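Local structure of AHL synthase (Burkholderia glumae, 3P2H) at residues 148-162 with 173-187. The protein probably makes N-acyl-homoserine lactone quorum-sensing signals from fatty acyl-ACP and S-adenosyl-L-methionine, releasing methylthioadenosine. The protein carries 3 engineered substitutions. Residues are numbered along the deposited sequence; the frame is centred on the assembly and turned at random.
Sequences ERMFRRIGVHAHRAG and VACWIDIDAQTLAAL. Engineered in segment 148-162: M150 (natural residue Leu). With NOO (N-(3-oxocyclohex-1-en-1-yl)octanamide), chain C.
I177 brings its CD1 over one face of the F151 ring, 4.3 Å from the ring centroid, where helix 145-154 packs across strand 170-178. The isoleucine chain reaches that face because CG1 lies anti to the carbonyl carbon (chi1 -76°) and CD1 continues it extended. The inhibitor's octanoyl tail ends in this tight apolar layer: its terminal carbon C15 meets I177 CG1 at 3.9 Å, with C14 beside F151 CE2, and C175 also lines the pocket. A158 CB fills in between C175 SG and I177 CG1, and L124 of helix 120-133 touches F151 as well. At the exposed edge of this helix-covered face, R160 returns to E148 of the helix, gripping it side-on, NE to OE2 and NH2 to OE1, while its aliphatic part lies along V173 CG2.

The contact is a worked instance of a sheet margin with one face covered by a helix and the other left largely to polar residues. Strands 157-160 and 170-178 pair edge to edge, antiparallel, in the sheet of an acetyltransferase-like fold; strand 138-144 flanks 170-178 on its other side. H159 and W176 exchange both backbone bonds, and A161 N continues the ladder to A174 O.

Against the apolar packing stands the looser face of H157, H159 and W176, partly open to solvent. There H157 ND1 donates to D180 OD2 at 2.8 Å, almost in the ring plane and on the syn side of the carboxylate. D180 OD1 meanwhile caps helix 181-186 by accepting from T183 N. Beyond the strands, this helix meets the turn after helix 145-154. V156 CG1 nestles against L187, and A186 CB presses on the backbone of G155, the first residue to leave the helical conformation, with positive phi. Buried here, T183 OG1 accepts from H157 N at 2.8 Å and donates to D178 O; exposed Q182, extended, sends NE2 to G155 O (2.9 Å), approaching from above the carbonyl plane.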
ATOM      1  N   GLU A 148       2.574   9.115   6.718  1.00 18.47           N
ATOM      2  CA  GLU A 148       2.485   8.638   8.097  1.00 19.16           C
ATOM      3  C   GLU A 148       1.659   9.624   8.910  1.00 20.37           C
ATOM      4  O   GLU A 148       0.870   9.231   9.767  1.00 20.35           O
ATOM      5  CB  GLU A 148       3.879   8.534   8.727  1.00 19.76           C
ATOM      6  CG  GLU A 148       3.849   8.203  10.222  1.00 19.28           C
ATOM      7  CD  GLU A 148       5.214   8.304  10.879  1.00 20.00           C
ATOM      8  OE1 GLU A 148       5.868   9.357  10.732  1.00 18.00           O
ATOM      9  OE2 GLU A 148       5.628   7.334  11.549  1.00 18.99           O
ATOM     10  N   ARG A 149       1.857  10.911   8.644  1.00 20.32           N
ATOM     11  CA  ARG A 149       1.131  11.945   9.352  1.00 21.23           C
ATOM     12  C   ARG A 149      -0.355  11.911   9.017  1.00 21.58           C
ATOM     13  O   ARG A 149      -1.187  12.186   9.877  1.00 20.61           O
ATOM     14  CB  ARG A 149       1.728  13.322   9.043  1.00 22.75           C
ATOM     15  CG  ARG A 149       3.120  13.507   9.633  1.00 27.17           C
ATOM     16  CD  ARG A 149       3.541  14.970   9.644  1.00 29.97           C
ATOM     17  NE  ARG A 149       3.876  15.478   8.317  1.00 31.55           N
ATOM     18  CZ  ARG A 149       5.005  15.200   7.671  1.00 31.81           C
ATOM     19  NH1 ARG A 149       5.918  14.411   8.225  1.00 31.72           N
ATOM     20  NH2 ARG A 149       5.227  15.728   6.478  1.00 31.71           N
ATOM     21  N   MET A 150      -0.698  11.570   7.776  1.00 21.50           N
ATOM     22  CA  MET A 150      -2.108  11.492   7.406  1.00 21.90           C
ATOM     23  C   MET A 150      -2.762  10.299   8.091  1.00 20.75           C
ATOM     24  O   MET A 150      -3.929  10.369   8.485  1.00 19.79           O
ATOM     25  CB  MET A 150      -2.270  11.387   5.888  1.00 24.61           C
ATOM     26  CG  MET A 150      -2.016  12.707   5.168  1.00 29.05           C
ATOM     27  SD  MET A 150      -2.309  12.584   3.393  1.00 35.49           S
ATOM     28  CE  MET A 150      -0.665  12.043   2.819  1.00 31.99           C
ATOM     29  N   PHE A 151      -2.013   9.206   8.229  1.00 19.55           N
ATOM     30  CA  PHE A 151      -2.526   8.018   8.900  1.00 19.27           C
ATOM     31  C   PHE A 151      -2.852   8.403  10.339  1.00 19.38           C
ATOM     32  O   PHE A 151      -3.893   8.030  10.871  1.00 19.67           O
ATOM     33  CB  PHE A 151      -1.489   6.888   8.906  1.00 18.11           C
ATOM     34  CG  PHE A 151      -1.291   6.213   7.566  1.00 19.21           C
ATOM     35  CD1 PHE A 151      -2.192   6.409   6.521  1.00 19.38           C
ATOM     36  CD2 PHE A 151      -0.213   5.353   7.365  1.00 18.52           C
ATOM     37  CE1 PHE A 151      -2.017   5.754   5.291  1.00 19.55           C
ATOM     38  CE2 PHE A 151      -0.032   4.697   6.147  1.00 18.97           C
ATOM     39  CZ  PHE A 151      -0.935   4.897   5.109  1.00 18.57           C
ATOM     40  N   ARG A 152      -1.952   9.152  10.966  1.00 18.20           N
ATOM     41  CA  ARG A 152      -2.161   9.594  12.340  1.00 20.32           C
ATOM     42  C   ARG A 152      -3.417  10.449  12.422  1.00 20.22           C
ATOM     43  O   ARG A 152      -4.249  10.256  13.304  1.00 19.84           O
ATOM     44  CB  ARG A 152      -0.954  10.394  12.837  1.00 18.87           C
ATOM     45  CG  ARG A 152       0.303   9.552  13.010  1.00 19.39           C
ATOM     46  CD  ARG A 152       1.505  10.398  13.438  1.00 19.12           C
ATOM     47  NE  ARG A 152       2.679   9.571  13.694  1.00 16.58           N
ATOM     48  CZ  ARG A 152       3.902  10.046  13.916  1.00 17.39           C
ATOM     49  NH1 ARG A 152       4.128  11.354  13.917  1.00 14.81           N
ATOM     50  NH2 ARG A 152       4.904   9.206  14.133  1.00 15.60           N
ATOM     51  N   ARG A 153      -3.563  11.383  11.490  1.00 20.70           N
ATOM     52  CA  ARG A 153      -4.727  12.258  11.475  1.00 21.68           C
ATOM     53  C   ARG A 153      -6.019  11.468  11.250  1.00 21.18           C
ATOM     54  O   ARG A 153      -7.052  11.770  11.846  1.00 19.50           O
ATOM     55  CB  ARG A 153      -4.580  13.318  10.383  1.00 25.34           C
ATOM     56  CG  ARG A 153      -5.637  14.408  10.466  1.00 31.89           C
ATOM     57  CD  ARG A 153      -5.421  15.235  11.723  1.00 37.20           C
ATOM     58  NE  ARG A 153      -6.480  16.210  11.960  1.00 40.53           N
ATOM     59  CZ  ARG A 153      -6.580  16.935  13.071  1.00 43.41           C
ATOM     60  NH1 ARG A 153      -5.678  16.791  14.037  1.00 43.80           N
ATOM     61  NH2 ARG A 153      -7.591  17.786  13.230  1.00 44.39           N
ATOM     62  N   ILE A 154      -5.958  10.460  10.385  1.00 19.37           N
ATOM     63  CA  ILE A 154      -7.128   9.634  10.102  1.00 19.68           C
ATOM     64  C   ILE A 154      -7.546   8.864  11.354  1.00 18.35           C
ATOM     65  O   ILE A 154      -8.712   8.508  11.510  1.00 19.47           O
ATOM     66  CB  ILE A 154      -6.856   8.639   8.939  1.00 19.50           C
ATOM     67  CG1 ILE A 154      -6.709   9.413   7.626  1.00 18.91           C
ATOM     68  CG2 ILE A 154      -7.992   7.632   8.827  1.00 20.47           C
ATOM     69  CD1 ILE A 154      -6.431   8.536   6.419  1.00 19.70           C
ATOM     70  N   GLY A 155      -6.591   8.593  12.238  1.00 17.90           N
ATOM     71  CA  GLY A 155      -6.924   7.907  13.474  1.00 16.81           C
ATOM     72  C   GLY A 155      -6.551   6.449  13.626  1.00 16.23           C
ATOM     73  O   GLY A 155      -6.787   5.864  14.685  1.00 16.62           O
ATOM     74  N   VAL A 156      -5.972   5.853  12.590  1.00 15.89           N
ATOM     75  CA  VAL A 156      -5.588   4.447  12.665  1.00 14.77           C
ATOM     76  C   VAL A 156      -4.449   4.284  13.655  1.00 14.56           C
ATOM     77  O   VAL A 156      -3.777   5.249  13.986  1.00 16.56           O
ATOM     78  CB  VAL A 156      -5.134   3.910  11.292  1.00 15.37           C
ATOM     79  CG1 VAL A 156      -6.233   4.136  10.260  1.00 12.71           C
ATOM     80  CG2 VAL A 156      -3.842   4.590  10.863  1.00 15.70           C
ATOM     81  N   HIS A 157      -4.237   3.064  14.138  1.00 14.30           N
ATOM     82  CA  HIS A 157      -3.158   2.832  15.079  1.00 14.92           C
ATOM     83  C   HIS A 157      -1.895   2.501  14.312  1.00 15.04           C
ATOM     84  O   HIS A 157      -1.607   1.343  14.014  1.00 15.33           O
ATOM     85  CB  HIS A 157      -3.499   1.696  16.052  1.00 14.13           C
ATOM     86  CG  HIS A 157      -2.408   1.397  17.037  1.00 14.67           C
ATOM     87  ND1 HIS A 157      -2.499   0.380  17.963  1.00 12.94           N
ATOM     88  CD2 HIS A 157      -1.194   1.973  17.230  1.00 15.12           C
ATOM     89  CE1 HIS A 157      -1.391   0.339  18.680  1.00 14.12           C
ATOM     90  NE2 HIS A 157      -0.582   1.293  18.257  1.00 15.12           N
ATOM     91  N   ALA A 158      -1.145   3.542  13.986  1.00 15.46           N
ATOM     92  CA  ALA A 158       0.101   3.382  13.267  1.00 14.59           C
ATOM     93  C   ALA A 158       1.263   3.650  14.219  1.00 15.85           C
ATOM     94  O   ALA A 158       1.183   4.529  15.082  1.00 15.58           O
ATOM     95  CB  ALA A 158       0.150   4.353  12.097  1.00 14.66           C
ATOM     96  N   HIS A 159       2.334   2.880  14.072  1.00 14.65           N
ATOM     97  CA  HIS A 159       3.525   3.059  14.890  1.00 14.79           C
ATOM     98  C   HIS A 159       4.744   2.626  14.087  1.00 15.05           C
ATOM     99  O   HIS A 159       4.654   1.781  13.198  1.00 15.26           O
ATOM    100  CB  HIS A 159       3.427   2.298  16.228  1.00 15.33           C
ATOM    101  CG  HIS A 159       3.120   0.840  16.096  1.00 12.67           C
ATOM    102  ND1 HIS A 159       1.852   0.362  15.847  1.00 14.83           N
ATOM    103  CD2 HIS A 159       3.918  -0.251  16.200  1.00 12.66           C
ATOM    104  CE1 HIS A 159       1.881  -0.958  15.805  1.00 11.45           C
ATOM    105  NE2 HIS A 159       3.122  -1.355  16.015  1.00 14.75           N
ATOM    106  N   ARG A 160       5.886   3.214  14.406  1.00 14.96           N
ATOM    107  CA  ARG A 160       7.112   2.937  13.676  1.00 15.65           C
ATOM    108  C   ARG A 160       7.772   1.582  13.901  1.00 15.01           C
ATOM    109  O   ARG A 160       7.807   1.063  15.021  1.00 14.03           O
ATOM    110  CB  ARG A 160       8.108   4.066  13.945  1.00 15.35           C
ATOM    111  CG  ARG A 160       7.603   5.395  13.419  1.00 15.03           C
ATOM    112  CD  ARG A 160       8.569   6.536  13.653  1.00 15.18           C
ATOM    113  NE  ARG A 160       8.109   7.741  12.970  1.00 16.13           N
ATOM    114  CZ  ARG A 160       8.744   8.907  12.987  1.00 13.88           C
ATOM    115  NH1 ARG A 160       9.878   9.039  13.662  1.00 14.78           N
ATOM    116  NH2 ARG A 160       8.244   9.938  12.323  1.00 15.44           N
ATOM    117  N   ALA A 161       8.287   1.015  12.812  1.00 13.82           N
ATOM    118  CA  ALA A 161       8.979  -0.273  12.847  1.00 15.19           C
ATOM    119  C   ALA A 161      10.482  -0.020  12.741  1.00 15.59           C
ATOM    120  O   ALA A 161      11.287  -0.947  12.826  1.00 16.72           O
ATOM    121  CB  ALA A 161       8.516  -1.157  11.690  1.00 14.75           C
ATOM    122  N   GLY A 162      10.844   1.249  12.558  1.00 17.21           N
ATOM    123  CA  GLY A 162      12.242   1.641  12.447  1.00 16.96           C
ATOM    124  C   GLY A 162      12.401   3.152  12.525  1.00 16.10           C
ATOM    125  O   GLY A 162      11.412   3.886  12.554  1.00 15.31           O
ATOM    126  N   VAL A 173       9.788   6.122   6.535  1.00 15.54           N
ATOM    127  CA  VAL A 173       9.972   5.318   7.724  1.00 15.20           C
ATOM    128  C   VAL A 173       9.207   4.012   7.602  1.00 15.53           C
ATOM    129  O   VAL A 173       8.149   3.964   6.980  1.00 16.27           O
ATOM    130  CB  VAL A 173       9.484   6.080   8.983  1.00 15.16           C
ATOM    131  CG1 VAL A 173       7.968   6.256   8.938  1.00 15.73           C
ATOM    132  CG2 VAL A 173       9.911   5.343  10.229  1.00 16.33           C
ATOM    133  N   ALA A 174       9.758   2.943   8.168  1.00 16.54           N
ATOM    134  CA  ALA A 174       9.080   1.655   8.137  1.00 16.32           C
ATOM    135  C   ALA A 174       7.921   1.854   9.108  1.00 16.34           C
ATOM    136  O   ALA A 174       8.129   2.278  10.245  1.00 15.83           O
ATOM    137  CB  ALA A 174      10.007   0.557   8.617  1.00 16.24           C
ATOM    138  N   CYS A 175       6.708   1.547   8.668  1.00 17.81           N
ATOM    139  CA  CYS A 175       5.535   1.782   9.502  1.00 17.97           C
ATOM    140  C   CYS A 175       4.608   0.590   9.702  1.00 18.15           C
ATOM    141  O   CYS A 175       4.333  -0.168   8.766  1.00 17.94           O
ATOM    142  CB  CYS A 175       4.751   2.955   8.893  1.00 19.73           C
ATOM    143  SG  CYS A 175       3.284   3.573   9.768  1.00 21.50           S
ATOM    144  N   TRP A 176       4.147   0.431  10.941  1.00 16.27           N
ATOM    145  CA  TRP A 176       3.209  -0.620  11.307  1.00 15.73           C
ATOM    146  C   TRP A 176       1.824   0.015  11.389  1.00 15.98           C
ATOM    147  O   TRP A 176       1.695   1.201  11.691  1.00 17.07           O
ATOM    148  CB  TRP A 176       3.474  -1.171  12.715  1.00 16.27           C
ATOM    149  CG  TRP A 176       4.667  -2.033  12.947  1.00 15.51           C
ATOM    150  CD1 TRP A 176       5.791  -1.700  13.645  1.00 15.87           C
ATOM    151  CD2 TRP A 176       4.811  -3.415  12.593  1.00 17.37           C
ATOM    152  NE1 TRP A 176       6.622  -2.788  13.757  1.00 16.23           N
ATOM    153  CE2 TRP A 176       6.047  -3.855  13.119  1.00 17.81           C
ATOM    154  CE3 TRP A 176       4.014  -4.325  11.886  1.00 17.09           C
ATOM    155  CZ2 TRP A 176       6.506  -5.168  12.960  1.00 18.73           C
ATOM    156  CZ3 TRP A 176       4.470  -5.635  11.729  1.00 18.58           C
ATOM    157  CH2 TRP A 176       5.706  -6.040  12.265  1.00 19.87           C
ATOM    158  N   ILE A 177       0.799  -0.780  11.122  1.00 16.55           N
ATOM    159  CA  ILE A 177      -0.584  -0.348  11.278  1.00 15.57           C
ATOM    160  C   ILE A 177      -1.248  -1.555  11.936  1.00 17.00           C
ATOM    161  O   ILE A 177      -1.361  -2.616  11.314  1.00 16.75           O
ATOM    162  CB  ILE A 177      -1.308  -0.059   9.945  1.00 15.94           C
ATOM    163  CG1 ILE A 177      -0.852   1.279   9.363  1.00 17.15           C
ATOM    164  CG2 ILE A 177      -2.809  -0.001  10.183  1.00 17.69           C
ATOM    165  CD1 ILE A 177      -1.602   1.674   8.094  1.00 17.61           C
ATOM    166  N   ASP A 178      -1.647  -1.413  13.198  1.00 16.07           N
ATOM    167  CA  ASP A 178      -2.298  -2.510  13.906  1.00 15.87           C
ATOM    168  C   ASP A 178      -3.761  -2.581  13.515  1.00 15.50           C
ATOM    169  O   ASP A 178      -4.481  -1.592  13.624  1.00 15.50           O
ATOM    170  CB  ASP A 178      -2.217  -2.330  15.429  1.00 17.18           C
ATOM    171  CG  ASP A 178      -0.832  -2.592  15.982  1.00 18.63           C
ATOM    172  OD1 ASP A 178       0.043  -3.054  15.225  1.00 18.11           O
ATOM    173  OD2 ASP A 178      -0.624  -2.341  17.189  1.00 20.49           O
ATOM    174  N   ILE A 179      -4.198  -3.744  13.052  1.00 14.83           N
ATOM    175  CA  ILE A 179      -5.596  -3.908  12.685  1.00 14.57           C
ATOM    176  C   ILE A 179      -6.348  -4.243  13.974  1.00 16.73           C
ATOM    177  O   ILE A 179      -6.756  -5.379  14.205  1.00 17.68           O
ATOM    178  CB  ILE A 179      -5.776  -5.030  11.635  1.00 14.51           C
ATOM    179  CG1 ILE A 179      -4.964  -4.689  10.381  1.00 14.30           C
ATOM    180  CG2 ILE A 179      -7.256  -5.174  11.274  1.00 16.21           C
ATOM    181  CD1 ILE A 179      -4.988  -5.760   9.287  1.00 14.52           C
ATOM    182  N   ASP A 180      -6.499  -3.233  14.825  1.00 16.85           N
ATOM    183  CA  ASP A 180      -7.182  -3.398  16.095  1.00 16.79           C
ATOM    184  C   ASP A 180      -8.467  -2.571  16.123  1.00 17.60           C
ATOM    185  O   ASP A 180      -8.851  -1.965  15.120  1.00 14.14           O
ATOM    186  CB  ASP A 180      -6.256  -2.984  17.249  1.00 16.91           C
ATOM    187  CG  ASP A 180      -5.729  -1.562  17.106  1.00 16.90           C
ATOM    188  OD1 ASP A 180      -6.268  -0.787  16.284  1.00 16.36           O
ATOM    189  OD2 ASP A 180      -4.776  -1.215  17.835  1.00 17.73           O
ATOM    190  N   ALA A 181      -9.124  -2.540  17.281  1.00 17.69           N
ATOM    191  CA  ALA A 181     -10.373  -1.799  17.428  1.00 17.41           C
ATOM    192  C   ALA A 181     -10.251  -0.343  16.973  1.00 16.81           C
ATOM    193  O   ALA A 181     -11.128   0.173  16.286  1.00 16.74           O
ATOM    194  CB  ALA A 181     -10.848  -1.860  18.882  1.00 19.09           C
ATOM    195  N   GLN A 182      -9.159   0.312  17.351  1.00 16.21           N
ATOM    196  CA  GLN A 182      -8.934   1.707  16.986  1.00 15.50           C
ATOM    197  C   GLN A 182      -8.869   1.911  15.475  1.00 15.49           C
ATOM    198  O   GLN A 182      -9.544   2.781  14.924  1.00 15.88           O
ATOM    199  CB  GLN A 182      -7.628   2.214  17.603  1.00 14.72           C
ATOM    200  CG  GLN A 182      -7.412   3.708  17.409  1.00 15.94           C
ATOM    201  CD  GLN A 182      -6.041   4.171  17.878  1.00 17.25           C
ATOM    202  OE1 GLN A 182      -5.594   3.822  18.967  1.00 16.20           O
ATOM    203  NE2 GLN A 182      -5.375   4.966  17.056  1.00 17.63           N
ATOM    204  N   THR A 183      -8.027   1.121  14.818  1.00 15.79           N
ATOM    205  CA  THR A 183      -7.856   1.211  13.373  1.00 15.75           C
ATOM    206  C   THR A 183      -9.160   0.920  12.642  1.00 16.28           C
ATOM    207  O   THR A 183      -9.545   1.652  11.732  1.00 18.51           O
ATOM    208  CB  THR A 183      -6.769   0.232  12.887  1.00 16.21           C
ATOM    209  OG1 THR A 183      -5.480   0.705  13.304  1.00 14.39           O
ATOM    210  CG2 THR A 183      -6.804   0.105  11.355  1.00 16.13           C
ATOM    211  N   LEU A 184      -9.838  -0.148  13.043  1.00 16.01           N
ATOM    212  CA  LEU A 184     -11.100  -0.518  12.417  1.00 16.08           C
ATOM    213  C   LEU A 184     -12.139   0.594  12.584  1.00 16.73           C
ATOM    214  O   LEU A 184     -12.791   0.997  11.621  1.00 16.08           O
ATOM    215  CB  LEU A 184     -11.621  -1.831  13.020  1.00 14.59           C
ATOM    216  CG  LEU A 184     -10.760  -3.082  12.788  1.00 14.17           C
ATOM    217  CD1 LEU A 184     -11.311  -4.262  13.574  1.00 12.57           C
ATOM    218  CD2 LEU A 184     -10.720  -3.404  11.301  1.00 16.05           C
ATOM    219  N   ALA A 185     -12.290   1.097  13.807  1.00 16.83           N
ATOM    220  CA  ALA A 185     -13.255   2.161  14.069  1.00 16.67           C
ATOM    221  C   ALA A 185     -12.929   3.410  13.264  1.00 16.57           C
ATOM    222  O   ALA A 185     -13.813   4.028  12.680  1.00 17.07           O
ATOM    223  CB  ALA A 185     -13.282   2.491  15.557  1.00 18.48           C
ATOM    224  N   ALA A 186     -11.655   3.787  13.233  1.00 16.31           N
ATOM    225  CA  ALA A 186     -11.239   4.975  12.495  1.00 17.35           C
ATOM    226  C   ALA A 186     -11.550   4.872  11.001  1.00 18.07           C
ATOM    227  O   ALA A 186     -11.734   5.886  10.328  1.00 18.64           O
ATOM    228  CB  ALA A 186      -9.753   5.213  12.694  1.00 17.57           C
ATOM    229  N   LEU A 187     -11.608   3.645  10.492  1.00 17.10           N
ATOM    230  CA  LEU A 187     -11.870   3.410   9.075  1.00 18.05           C
ATOM    231  C   LEU A 187     -13.314   3.002   8.790  1.00 19.23           C
ATOM    232  O   LEU A 187     -13.656   2.704   7.651  1.00 18.18           O
ATOM    233  CB  LEU A 187     -10.919   2.332   8.544  1.00 15.70           C
ATOM    234  CG  LEU A 187      -9.431   2.684   8.650  1.00 14.48           C
ATOM    235  CD1 LEU A 187      -8.570   1.468   8.343  1.00 14.52           C
ATOM    236  CD2 LEU A 187      -9.122   3.829   7.704  1.00 12.78           C
TER
HETATM  237  C1  NOO C 300       2.687   9.102  -1.142  1.00 40.41           C
HETATM  238  O1  NOO C 300       2.644  10.142  -0.492  1.00 41.44           O
HETATM  239  C2  NOO C 300       2.892   7.740  -0.491  1.00 39.87           C
HETATM  240  C3  NOO C 300       3.539   6.687  -1.152  1.00 40.01           C
HETATM  241  C4  NOO C 300       3.847   6.874  -2.652  1.00 40.85           C
HETATM  242  C5  NOO C 300       2.834   7.810  -3.424  1.00 40.83           C
HETATM  243  C6  NOO C 300       2.561   9.163  -2.697  1.00 40.21           C
HETATM  244  N7  NOO C 300       3.955   5.431  -0.537  1.00 39.44           N
HETATM  245  C8  NOO C 300       3.883   4.062  -0.904  1.00 38.91           C
HETATM  246  O8  NOO C 300       4.270   3.606  -1.975  1.00 39.35           O
HETATM  247  C9  NOO C 300       3.288   3.036   0.086  1.00 37.38           C
HETATM  248  C10 NOO C 300       3.042   3.432   1.565  1.00 37.02           C
HETATM  249  C11 NOO C 300       3.150   2.171   2.466  1.00 34.23           C
HETATM  250  C12 NOO C 300       2.110   2.161   3.601  1.00 33.44           C
HETATM  251  C13 NOO C 300       2.332   0.960   4.546  1.00 31.80           C
HETATM  252  C14 NOO C 300       1.919   1.292   5.992  1.00 27.57           C
HETATM  253  C15 NOO C 300       1.914   0.043   6.879  1.00 25.11           C
HETATM  254  O   HOH W   1     -11.362   8.341  10.283  1.00 24.47           O